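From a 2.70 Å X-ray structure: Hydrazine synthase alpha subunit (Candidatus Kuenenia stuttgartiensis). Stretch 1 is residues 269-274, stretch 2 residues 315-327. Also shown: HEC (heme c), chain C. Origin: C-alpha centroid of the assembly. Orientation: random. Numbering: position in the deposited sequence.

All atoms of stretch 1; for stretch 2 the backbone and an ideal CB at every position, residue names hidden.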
ATOM      1  N   PRO D 269       3.962 -27.610   4.086  1.00 64.43           N
ATOM      2  CA  PRO D 269       4.452 -26.225   4.055  1.00 50.09           C
ATOM      3  C   PRO D 269       3.462 -25.237   4.674  1.00 59.57           C
ATOM      4  O   PRO D 269       2.268 -25.296   4.382  1.00 49.14           O
ATOM      5  CB  PRO D 269       4.632 -25.949   2.559  1.00 52.08           C
ATOM      6  CG  PRO D 269       3.713 -26.905   1.882  1.00 56.38           C
ATOM      7  CD  PRO D 269       3.700 -28.136   2.734  1.00 57.55           C
ATOM      8  N   ARG D 270       3.960 -24.337   5.517  1.00 45.62           N
ATOM      9  CA  ARG D 270       3.120 -23.317   6.135  1.00 47.19           C
ATOM     10  C   ARG D 270       3.906 -22.019   6.315  1.00 57.72           C
ATOM     11  O   ARG D 270       5.115 -22.049   6.543  1.00 51.67           O
ATOM     12  CB  ARG D 270       2.579 -23.808   7.481  1.00 52.88           C
ATOM     13  CG  ARG D 270       3.653 -24.090   8.515  1.00 50.17           C
ATOM     14  CD  ARG D 270       3.081 -24.716   9.775  1.00 52.24           C
ATOM     15  NE  ARG D 270       4.081 -24.801  10.838  1.00 38.55           N
ATOM     16  CZ  ARG D 270       4.243 -23.885  11.786  1.00 53.92           C
ATOM     17  NH1 ARG D 270       3.468 -22.809  11.812  1.00 65.70           N
ATOM     18  NH2 ARG D 270       5.180 -24.044  12.713  1.00 46.25           N
ATOM     19  N   PRO D 271       3.219 -20.870   6.213  1.00 50.83           N
ATOM     20  CA  PRO D 271       3.881 -19.566   6.335  1.00 35.34           C
ATOM     21  C   PRO D 271       4.280 -19.236   7.768  1.00 44.65           C
ATOM     22  O   PRO D 271       3.615 -19.670   8.709  1.00 51.87           O
ATOM     23  CB  PRO D 271       2.813 -18.590   5.840  1.00 45.93           C
ATOM     24  CG  PRO D 271       1.531 -19.264   6.177  1.00 51.88           C
ATOM     25  CD  PRO D 271       1.779 -20.727   5.936  1.00 42.72           C
ATOM     26  N   ILE D 272       5.354 -18.471   7.924  1.00 40.84           N
ATOM     27  CA  ILE D 272       5.773 -18.001   9.239  1.00 44.08           C
ATOM     28  C   ILE D 272       5.598 -16.489   9.328  1.00 54.48           C
ATOM     29  O   ILE D 272       4.822 -16.002  10.148  1.00 60.53           O
ATOM     30  CB  ILE D 272       7.231 -18.386   9.553  1.00 53.39           C
ATOM     31  CG1 ILE D 272       7.362 -19.904   9.674  1.00 48.96           C
ATOM     32  CG2 ILE D 272       7.697 -17.717  10.836  1.00 41.68           C
ATOM     33  CD1 ILE D 272       6.542 -20.502  10.800  1.00 42.60           C
ATOM     34  N   TYR D 273       6.322 -15.742   8.498  1.00 62.46           N
ATOM     35  CA  TYR D 273       6.160 -14.288   8.493  1.00 58.37           C
ATOM     36  C   TYR D 273       6.443 -13.645   7.135  1.00 62.30           C
ATOM     37  O   TYR D 273       7.338 -14.073   6.408  1.00 53.90           O
ATOM     38  CB  TYR D 273       7.064 -13.659   9.556  1.00 43.53           C
ATOM     39  CG  TYR D 273       6.747 -12.210   9.852  1.00 56.79           C
ATOM     40  CD1 TYR D 273       5.650 -11.866  10.633  1.00 56.62           C
ATOM     41  CD2 TYR D 273       7.545 -11.187   9.357  1.00 69.04           C
ATOM     42  CE1 TYR D 273       5.355 -10.543  10.910  1.00 74.71           C
ATOM     43  CE2 TYR D 273       7.258  -9.861   9.629  1.00 67.71           C
ATOM     44  CZ  TYR D 273       6.162  -9.546  10.405  1.00 67.79           C
ATOM     45  OH  TYR D 273       5.872  -8.228  10.678  1.00 62.21           O
ATOM     46  N   GLY D 274       5.673 -12.610   6.806  1.00 56.92           N
ATOM     47  CA  GLY D 274       5.967 -11.773   5.655  1.00 60.68           C
ATOM     48  C   GLY D 274       5.111 -11.917   4.406  1.00 55.70           C
ATOM     49  O   GLY D 274       5.292 -11.158   3.454  1.00 69.74           O
ATOM     50  N   UNK D 315      14.296  -9.148  12.805  1.00 62.50           N
ATOM     51  CA  UNK D 315      14.037 -10.301  13.657  1.00 66.86           C
ATOM     52  C   UNK D 315      12.580 -10.407  14.100  1.00 69.96           C
ATOM     53  O   UNK D 315      11.937  -9.404  14.412  1.00 74.14           O
ATOM     54  CB  UNK D 315      14.941 -10.241  14.890  1.00 66.86           C
ATOM     55  N   UNK D 316      12.070 -11.637  14.125  1.00 72.16           N
ATOM     56  CA  UNK D 316      10.749 -11.921  14.686  1.00 73.02           C
ATOM     57  C   UNK D 316      10.807 -13.217  15.488  1.00 68.60           C
ATOM     58  O   UNK D 316      11.372 -14.205  15.026  1.00 75.15           O
ATOM     59  CB  UNK D 316       9.694 -12.016  13.582  1.00 73.02           C
ATOM     60  N   UNK D 317      10.230 -13.210  16.686  1.00 68.53           N
ATOM     61  CA  UNK D 317      10.289 -14.372  17.572  1.00 63.60           C
ATOM     62  C   UNK D 317       9.732 -15.625  16.901  1.00 55.24           C
ATOM     63  O   UNK D 317       8.667 -15.587  16.286  1.00 49.78           O
ATOM     64  CB  UNK D 317       9.519 -14.089  18.864  1.00 63.60           C
ATOM     65  N   UNK D 318      10.464 -16.728  17.016  1.00 65.20           N
ATOM     66  CA  UNK D 318      10.044 -17.988  16.415  1.00 57.44           C
ATOM     67  C   UNK D 318       8.777 -18.526  17.069  1.00 49.54           C
ATOM     68  O   UNK D 318       7.909 -19.084  16.397  1.00 44.13           O
ATOM     69  CB  UNK D 318      11.166 -19.023  16.519  1.00 57.44           C
ATOM     70  N   UNK D 319       8.679 -18.353  18.383  1.00 55.91           N
ATOM     71  CA  UNK D 319       7.537 -18.850  19.141  1.00 68.39           C
ATOM     72  C   UNK D 319       6.246 -18.147  18.730  1.00 69.76           C
ATOM     73  O   UNK D 319       5.213 -18.790  18.543  1.00 67.41           O
ATOM     74  CB  UNK D 319       7.779 -18.668  20.641  1.00 68.39           C
ATOM     75  N   UNK D 320       6.312 -16.828  18.589  1.00 72.37           N
ATOM     76  CA  UNK D 320       5.156 -16.047  18.162  1.00 57.16           C
ATOM     77  C   UNK D 320       5.536 -15.067  17.057  1.00 62.72           C
ATOM     78  O   UNK D 320       5.751 -13.883  17.318  1.00 54.07           O
ATOM     79  CB  UNK D 320       4.553 -15.294  19.350  1.00 57.16           C
ATOM     80  N   UNK D 321       5.615 -15.559  15.811  1.00 47.33           N
ATOM     81  CA  UNK D 321       6.005 -14.729  14.667  1.00 60.99           C
ATOM     82  C   UNK D 321       4.899 -13.780  14.218  1.00 57.29           C
ATOM     83  O   UNK D 321       4.180 -14.067  13.260  1.00 55.99           O
ATOM     84  CB  UNK D 321       6.414 -15.622  13.494  1.00 60.99           C
ATOM     85  N   UNK D 322       4.769 -12.657  14.916  1.00 53.20           N
ATOM     86  CA  UNK D 322       3.785 -11.645  14.559  1.00 62.06           C
ATOM     87  C   UNK D 322       4.413 -10.255  14.593  1.00 65.11           C
ATOM     88  O   UNK D 322       5.593 -10.105  14.909  1.00 68.80           O
ATOM     89  CB  UNK D 322       2.582 -11.710  15.502  1.00 62.06           C
ATOM     90  N   UNK D 323       3.619  -9.241  14.263  1.00 49.47           N
ATOM     91  CA  UNK D 323       4.112  -7.870  14.198  1.00 45.24           C
ATOM     92  C   UNK D 323       4.546  -7.331  15.557  1.00 44.35           C
ATOM     93  O   UNK D 323       5.435  -6.483  15.641  1.00 48.21           O
ATOM     94  CB  UNK D 323       3.033  -6.960  13.608  1.00 45.24           C
ATOM     95  N   UNK D 324       3.918  -7.827  16.618  1.00 57.06           N
ATOM     96  CA  UNK D 324       4.208  -7.349  17.966  1.00 53.11           C
ATOM     97  C   UNK D 324       5.618  -7.729  18.414  1.00 55.55           C
ATOM     98  O   UNK D 324       6.200  -7.069  19.274  1.00 64.66           O
ATOM     99  CB  UNK D 324       3.181  -7.907  18.953  1.00 53.11           C
ATOM    100  N   UNK D 325       6.160  -8.798  17.836  1.00 64.58           N
ATOM    101  CA  UNK D 325       7.515  -9.234  18.161  1.00 62.84           C
ATOM    102  C   UNK D 325       8.560  -8.749  17.155  1.00 69.85           C
ATOM    103  O   UNK D 325       9.751  -9.016  17.319  1.00 76.10           O
ATOM    104  CB  UNK D 325       7.557 -10.761  18.242  1.00 62.84           C
ATOM    105  N   UNK D 326       8.120  -8.041  16.118  1.00 73.09           N
ATOM    106  CA  UNK D 326       9.032  -7.562  15.079  1.00 68.19           C
ATOM    107  C   UNK D 326       9.965  -6.478  15.608  1.00 61.29           C
ATOM    108  O   UNK D 326       9.577  -5.674  16.455  1.00 60.38           O
ATOM    109  CB  UNK D 326       8.239  -7.029  13.884  1.00 68.19           C
ATOM    110  N   UNK D 327      11.197  -6.460  15.104  1.00 56.32           N
ATOM    111  CA  UNK D 327      12.164  -5.437  15.490  1.00 67.33           C
ATOM    112  C   UNK D 327      13.235  -5.213  14.423  1.00 75.36           C
ATOM    113  O   UNK D 327      13.489  -6.081  13.587  1.00 60.04           O
ATOM    114  CB  UNK D 327      12.828  -5.823  16.813  1.00 67.33           C
TER
HETATM  115 FE   HEC C 905      -5.026 -20.893   1.324  1.00 48.54          FE
HETATM  116  CHA HEC C 905      -2.774 -18.294   1.012  1.00 67.93           C
HETATM  117  CHB HEC C 905      -2.452 -23.003   2.145  1.00 51.37           C
HETATM  118  CHC HEC C 905      -7.190 -23.583   1.250  1.00 55.11           C
HETATM  119  CHD HEC C 905      -7.574 -18.846   0.287  1.00 57.58           C
HETATM  120  NA  HEC C 905      -2.998 -20.686   1.542  1.00 50.11           N
HETATM  121  C1A HEC C 905      -2.269 -19.527   1.358  1.00 53.49           C
HETATM  122  C2A HEC C 905      -0.875 -19.829   1.594  1.00 53.17           C
HETATM  123  C3A HEC C 905      -0.780 -21.125   1.904  1.00 61.40           C
HETATM  124  C4A HEC C 905      -2.114 -21.693   1.879  1.00 59.62           C
HETATM  125  CMA HEC C 905       0.519 -21.892   2.235  1.00 46.79           C
HETATM  126  CAA HEC C 905       0.288 -18.818   1.493  1.00 41.94           C
HETATM  127  CBA HEC C 905       0.664 -18.313   2.882  1.00 45.38           C
HETATM  128  CGA HEC C 905      -0.440 -17.467   3.463  1.00 58.95           C
HETATM  129  O1A HEC C 905      -0.830 -17.709   4.634  1.00 62.20           O
HETATM  130  O2A HEC C 905      -0.936 -16.552   2.759  1.00 66.99           O
HETATM  131  NB  HEC C 905      -4.829 -22.958   1.510  1.00 71.76           N
HETATM  132  C1B HEC C 905      -3.724 -23.531   2.113  1.00 54.23           C
HETATM  133  C2B HEC C 905      -4.145 -24.782   2.713  1.00 69.38           C
HETATM  134  C3B HEC C 905      -5.444 -24.951   2.465  1.00 62.03           C
HETATM  135  C4B HEC C 905      -5.907 -23.805   1.704  1.00 58.13           C
HETATM  136  CMB HEC C 905      -3.240 -25.759   3.493  1.00 43.09           C
HETATM  137  CAB HEC C 905      -6.292 -26.157   2.931  1.00 38.59           C
HETATM  138  CBB HEC C 905      -6.757 -26.975   1.706  1.00 38.39           C
HETATM  139  NC  HEC C 905      -7.031 -21.158   0.907  1.00 46.91           N
HETATM  140  C1C HEC C 905      -7.694 -22.369   0.836  1.00 63.74           C
HETATM  141  C2C HEC C 905      -9.037 -22.118   0.355  1.00 58.70           C
HETATM  142  C3C HEC C 905      -9.104 -20.835  -0.011  1.00 52.51           C
HETATM  143  C4C HEC C 905      -7.869 -20.189   0.393  1.00 55.43           C
HETATM  144  CMC HEC C 905     -10.074 -23.205  -0.006  1.00 44.58           C
HETATM  145  CAC HEC C 905     -10.338 -20.144  -0.634  1.00 42.05           C
HETATM  146  CBC HEC C 905     -10.006 -19.704  -2.077  1.00 51.78           C
HETATM  147  ND  HEC C 905      -5.152 -18.887   0.731  1.00 70.58           N
HETATM  148  C1D HEC C 905      -6.337 -18.255   0.368  1.00 49.37           C
HETATM  149  C2D HEC C 905      -6.067 -16.865   0.083  1.00 51.61           C
HETATM  150  C3D HEC C 905      -4.562 -16.693   0.316  1.00 60.05           C
HETATM  151  C4D HEC C 905      -4.082 -17.997   0.708  1.00 55.98           C
HETATM  152  CMD HEC C 905      -7.088 -15.791  -0.352  1.00 44.49           C
HETATM  153  CAD HEC C 905      -3.721 -15.410   0.157  1.00 55.11           C
HETATM  154  CBD HEC C 905      -3.708 -15.014  -1.315  1.00 41.68           C
HETATM  155  CGD HEC C 905      -2.921 -13.746  -1.489  1.00 54.79           C
HETATM  156  O1D HEC C 905      -2.973 -13.171  -2.604  1.00 57.99           O
HETATM  157  O2D HEC C 905      -2.252 -13.307  -0.516  1.00 42.45           O

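Position 315 has extended backbone angles (-146/141), and nothing of stretch 1 lies within 5.5 Å of its ideal CB, so stretch 1 sets no preference. It is Ala 315, paired through its backbone with position 327.

At 316 the strand continues (-139/134) and CA-to-CB points toward stretch 1, with the ideal CB 4.8 Å from CG of Tyr 273. An aromatic ring at that range suits a compact aliphatic group; Ala, Val, Ile or Leu would be reasonable. The residue is Val 316. Its CG1 sits 4.1 Å from the centroid of the Tyr 273 ring and 11° off the ring normal, which places the methyl squarely over one face as a CH-pi contact.

Position 317 is out of reach, so stretch 1 sets no preference at this last residue of the strand. Ser 317 accepts a hydrogen bond at OG from N of position 320 (3.2 Å), tying the start of the turn together.

At 318 CA-to-CB points sideways and the ideal CB meets nothing, so a short side chain would make no contact with stretch 1. A long apolar or aromatic side chain could reach the Ile 272 and Arg 270 ends. Trp 318 does so with chi1 at 157° (t): its CZ3 comes 4.1 Å from CD1 of Ile 272, an apolar contact, and its CH2 lies 4.3 Å from NH2 of Arg 270, at an oblique angle.

Positions 319 and 320 are both beyond reach, and stretch 1 distinguishes no candidates. They are Asp 319 and Ala 320.

At 321 CA-to-CB points toward stretch 1, and the ideal CB is 3.6 Å from CG2 of Ile 272 and 4.4 Å from CB of Tyr 273. Something small or compact and apolar fits best, and phi of -75° also admits proline. Pro 321 packs its CB 3.6 Å from CG2 of Ile 272, while its carbonyl O lies 3.7 Å from CD1 of Tyr 273.

Position 322 points away, so stretch 1 asks little of its side chain. In Phe 322 it is the backbone that approaches, with C 3.8 Å from CE1 of Tyr 273.

At 323 CA-to-CB points sideways, but the ideal CB lies 4.3 Å from OH of Tyr 273. A short polar side chain, such as Asn, Asp or Ser, could turn an acceptor to that hydroxyl. Asn 323 (chi1 -64°, m) does this: Tyr 273 OH donates to Asn 323 OD1 in a very short hydrogen bond of 2.5 Å, with OD1 near the ring plane.

Neither 324 nor 325 reaches stretch 1. They are Lys 324 and Thr 325; OG1 of Thr 325 accepts a weak hydrogen bond from N of Ser 317 (3.4 Å).

At 326 CA-to-CB points toward stretch 1, the ideal CB being 4.2 Å from OH of Tyr 273. Aliphatic or aromatic groups could line that end of the ring. Tyr 326, chi1 t, brings CD2 4.0 Å from CE2 of Tyr 273.

Position 327, extended and out of reach, is Glu 327, whose N donates to O of Ala 315 (3.1 Å).

Stretch 2 (315-327) AVSWDAPFNKTYE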
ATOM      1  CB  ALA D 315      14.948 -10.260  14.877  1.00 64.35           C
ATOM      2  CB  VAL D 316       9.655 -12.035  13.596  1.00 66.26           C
ATOM      3  CG1 VAL D 316       9.289 -10.664  13.052  1.00 65.30           C
ATOM      4  CG2 VAL D 316      10.100 -12.960  12.471  1.00 64.77           C
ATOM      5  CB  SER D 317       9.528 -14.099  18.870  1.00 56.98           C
ATOM      6  OG  SER D 317       8.131 -14.247  18.683  1.00 63.63           O
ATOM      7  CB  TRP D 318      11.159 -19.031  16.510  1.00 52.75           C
ATOM      8  CG  TRP D 318      10.650 -20.436  16.422  1.00 59.00           C
ATOM      9  CD1 TRP D 318      10.457 -21.303  17.457  1.00 47.33           C
ATOM     10  CD2 TRP D 318      10.246 -21.131  15.235  1.00 57.86           C
ATOM     11  NE1 TRP D 318       9.967 -22.498  16.988  1.00 70.56           N
ATOM     12  CE2 TRP D 318       9.828 -22.417  15.628  1.00 48.09           C
ATOM     13  CE3 TRP D 318      10.202 -20.791  13.880  1.00 51.27           C
ATOM     14  CZ2 TRP D 318       9.373 -23.364  14.714  1.00 49.64           C
ATOM     15  CZ3 TRP D 318       9.750 -21.734  12.974  1.00 56.85           C
ATOM     16  CH2 TRP D 318       9.341 -23.004  13.395  1.00 42.81           C
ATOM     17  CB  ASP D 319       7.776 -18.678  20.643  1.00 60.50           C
ATOM     18  CG  ASP D 319       8.956 -19.491  21.140  1.00 62.09           C
ATOM     19  OD1 ASP D 319       9.257 -20.539  20.531  1.00 56.47           O
ATOM     20  OD2 ASP D 319       9.582 -19.082  22.141  1.00 67.76           O
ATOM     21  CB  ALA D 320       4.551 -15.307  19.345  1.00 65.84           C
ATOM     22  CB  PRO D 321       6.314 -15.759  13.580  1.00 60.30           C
ATOM     23  CG  PRO D 321       5.466 -16.925  13.924  1.00 53.71           C
ATOM     24  CD  PRO D 321       5.395 -16.964  15.424  1.00 50.99           C
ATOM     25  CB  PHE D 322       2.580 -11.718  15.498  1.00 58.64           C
ATOM     26  CG  PHE D 322       1.941 -13.075  15.553  1.00 56.73           C
ATOM     27  CD1 PHE D 322       1.009 -13.456  14.601  1.00 49.45           C
ATOM     28  CD2 PHE D 322       2.280 -13.976  16.549  1.00 63.25           C
ATOM     29  CE1 PHE D 322       0.422 -14.707  14.646  1.00 65.94           C
ATOM     30  CE2 PHE D 322       1.698 -15.229  16.598  1.00 49.40           C
ATOM     31  CZ  PHE D 322       0.767 -15.594  15.645  1.00 65.10           C
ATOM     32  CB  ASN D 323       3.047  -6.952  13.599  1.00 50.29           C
ATOM     33  CG  ASN D 323       2.712  -7.306  12.164  1.00 62.44           C
ATOM     34  OD1 ASN D 323       3.560  -7.799  11.420  1.00 57.07           O
ATOM     35  ND2 ASN D 323       1.470  -7.053  11.766  1.00 55.04           N
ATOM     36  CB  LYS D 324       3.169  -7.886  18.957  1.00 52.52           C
ATOM     37  CG  LYS D 324       3.091  -9.403  19.032  1.00 69.44           C
ATOM     38  CD  LYS D 324       1.961  -9.856  19.946  1.00 47.04           C
ATOM     39  CE  LYS D 324       0.601  -9.463  19.387  1.00 62.49           C
ATOM     40  NZ  LYS D 324      -0.514  -9.921  20.262  1.00 51.67           N
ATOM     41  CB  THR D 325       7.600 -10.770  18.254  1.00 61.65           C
ATOM     42  OG1 THR D 325       7.439 -11.344  16.950  1.00 68.18           O
ATOM     43  CG2 THR D 325       6.525 -11.311  19.186  1.00 59.99           C
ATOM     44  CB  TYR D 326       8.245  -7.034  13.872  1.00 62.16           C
ATOM     45  CG  TYR D 326       9.112  -6.525  12.736  1.00 64.10           C
ATOM     46  CD1 TYR D 326       9.494  -5.190  12.668  1.00 61.90           C
ATOM     47  CD2 TYR D 326       9.544  -7.379  11.728  1.00 64.32           C
ATOM     48  CE1 TYR D 326      10.284  -4.722  11.633  1.00 59.80           C
ATOM     49  CE2 TYR D 326      10.334  -6.918  10.688  1.00 58.74           C
ATOM     50  CZ  TYR D 326      10.700  -5.589  10.646  1.00 57.01           C
ATOM     51  OH  TYR D 326      11.485  -5.127   9.615  1.00 59.46           O
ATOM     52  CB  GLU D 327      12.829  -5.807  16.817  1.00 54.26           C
ATOM     53  CG  GLU D 327      13.526  -7.157  16.810  1.00 75.60           C
ATOM     54  CD  GLU D 327      14.238  -7.447  18.117  1.00 81.87           C
ATOM     55  OE1 GLU D 327      14.644  -6.483  18.801  1.00 66.90           O
ATOM     56  OE2 GLU D 327      14.389  -8.638  18.463  1.00 66.45           O
TER
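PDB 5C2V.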